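Local structure of arginyl-tRNA synthetase, putative (5JLD) at residues A[346-349]-A[350-354]. The protein probably joins L-arginine to its cognate tRNA at the expense of ATP, as a class I aminoacyl-tRNA synthetase of the malaria parasite. Numbering follows the deposited sequence.
Sequences YVTD and IGQLT
Asp349 and Gln352 are joined twice, once through the backbone and once through their side chains, where the chain leaves a β-strand and turns into a helix. In the backbone link, Gln352 N donates to Asp349 O over 3.1 Å, and the bond is nearly straight at 166°. This i to i+3 bond closes the first 3-10 turn, and the next follows at once, with Leu353 N bonded to Ile350 O at 3.0 Å.

The carbonyl of Asp349 is gripped by a second donor. Thr348 OG1 reaches Asp349 O at 2.9 Å from the opposite face of the carbonyl plane to Gln352 N, so the carbonyl oxygen accepts from both faces. A hydroxyl on the β-carbon suits this place, short enough to reach the carbonyl of the next residue: with chi1 at 81°, OG1 lies between the backbone N and carbonyl carbon of Thr348. The same hydroxyl is also hydrogen-bonded to His377 NE2.

Among the side chains, Gln352 NE2 donates to Asp349 OD2 at 2.7 Å, on the anti side of the carboxylate. The bond is short but bent, and the carboxylate and amide planes lie 33° apart. Glutamine fits because its chain, extended beyond CG, crosses Thr348 at about a right angle and carries an amide N-H to the carboxylate. Van der Waals contact accompanies the crossing: Gln352 NE2 lies 3.6 Å from Thr348 CB.

The turn forms the strand-to-helix junction of a β-α-β unit in the Rossmann-type catalytic domain of class I synthetases, leading from strand 343-349 into helix 353-364. Strand 343-349 lies between strands 133-137 and 374-380 of the parallel sheet, whose strand order is 3-2-1-4-5, while Val347 packs against helix 149-167 and Tyr346 against helix 326-337.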
loop_
_atom_site.group_PDB
_atom_site.type_symbol
_atom_site.label_atom_id
_atom_site.label_comp_id
_atom_site.label_asym_id
_atom_site.label_seq_id
_atom_site.Cartn_x
_atom_site.Cartn_y
_atom_site.Cartn_z
ATOM N N TYR A 346 8.200 -5.572 4.511
ATOM C CA TYR A 346 7.600 -6.835 4.894
ATOM C C TYR A 346 6.141 -6.647 5.305
ATOM O O TYR A 346 5.862 -6.053 6.336
ATOM C CB TYR A 346 8.381 -7.450 6.049
ATOM C CG TYR A 346 9.766 -7.908 5.664
ATOM C CD1 TYR A 346 10.826 -7.010 5.642
ATOM C CD2 TYR A 346 10.017 -9.245 5.328
ATOM C CE1 TYR A 346 12.103 -7.421 5.293
ATOM C CE2 TYR A 346 11.308 -9.674 4.969
ATOM C CZ TYR A 346 12.335 -8.745 4.958
ATOM O OH TYR A 346 13.602 -9.111 4.621
ATOM N N VAL A 347 5.217 -7.163 4.504
ATOM C CA VAL A 347 3.795 -7.086 4.822
ATOM C C VAL A 347 3.377 -8.344 5.586
ATOM O O VAL A 347 3.331 -9.410 4.989
ATOM C CB VAL A 347 2.939 -6.948 3.526
ATOM C CG1 VAL A 347 1.458 -7.020 3.848
ATOM C CG2 VAL A 347 3.292 -5.683 2.782
ATOM N N THR A 348 3.113 -8.247 6.895
ATOM C CA THR A 348 2.722 -9.436 7.672
ATOM C C THR A 348 1.772 -9.161 8.844
ATOM O O THR A 348 1.519 -8.011 9.169
ATOM C CB THR A 348 3.949 -10.189 8.303
ATOM O OG1 THR A 348 4.350 -9.533 9.515
ATOM C CG2 THR A 348 5.140 -10.282 7.351
ATOM N N ASP A 349 1.283 -10.234 9.487
ATOM C CA ASP A 349 0.567 -10.128 10.765
ATOM C C ASP A 349 1.337 -9.226 11.699
ATOM O O ASP A 349 2.575 -9.284 11.755
ATOM C CB ASP A 349 0.387 -11.480 11.472
ATOM C CG ASP A 349 0.187 -12.621 10.520
ATOM O OD1 ASP A 349 -0.908 -12.717 9.925
ATOM O OD2 ASP A 349 1.135 -13.419 10.365
ATOM N N ILE A 350 0.593 -8.428 12.458
ATOM C CA ILE A 350 1.178 -7.419 13.330
ATOM C C ILE A 350 2.042 -8.077 14.413
ATOM O O ILE A 350 3.058 -7.519 14.846
ATOM C CB ILE A 350 0.054 -6.524 13.955
ATOM C CG1 ILE A 350 0.650 -5.288 14.636
ATOM C CG2 ILE A 350 -0.826 -7.318 14.899
ATOM C CD1 ILE A 350 1.592 -4.491 13.742
ATOM N N GLY A 351 1.680 -9.302 14.778
ATOM C CA GLY A 351 2.382 -10.059 15.803
ATOM C C GLY A 351 3.784 -10.516 15.437
ATOM O O GLY A 351 4.522 -11.027 16.282
ATOM N N GLN A 352 4.167 -10.346 14.178
ATOM C CA GLN A 352 5.535 -10.675 13.789
ATOM C C GLN A 352 6.436 -9.454 13.880
ATOM O O GLN A 352 7.655 -9.576 13.711
ATOM C CB GLN A 352 5.579 -11.252 12.375
ATOM C CG GLN A 352 4.856 -12.577 12.232
ATOM C CD GLN A 352 4.981 -13.140 10.833
ATOM O OE1 GLN A 352 6.078 -13.468 10.381
ATOM N NE2 GLN A 352 3.856 -13.243 10.133
ATOM N N LEU A 353 5.834 -8.292 14.165
ATOM C CA LEU A 353 6.563 -7.006 14.198
ATOM C C LEU A 353 7.916 -7.071 14.902
ATOM O O LEU A 353 8.951 -6.790 14.300
ATOM C CB LEU A 353 5.709 -5.923 14.878
ATOM C CG LEU A 353 6.382 -4.578 15.210
ATOM C CD1 LEU A 353 7.081 -3.932 13.988
ATOM C CD2 LEU A 353 5.361 -3.600 15.837
ATOM N N THR A 354 7.881 -7.443 16.179
ATOM C CA THR A 354 9.071 -7.552 17.008
ATOM C C THR A 354 10.125 -8.408 16.310
ATOM O O THR A 354 11.289 -7.983 16.141
ATOM C CB THR A 354 8.715 -8.153 18.387
ATOM O OG1 THR A 354 7.613 -7.428 18.948
ATOM C CG2 THR A 354 9.900 -8.117 19.331
#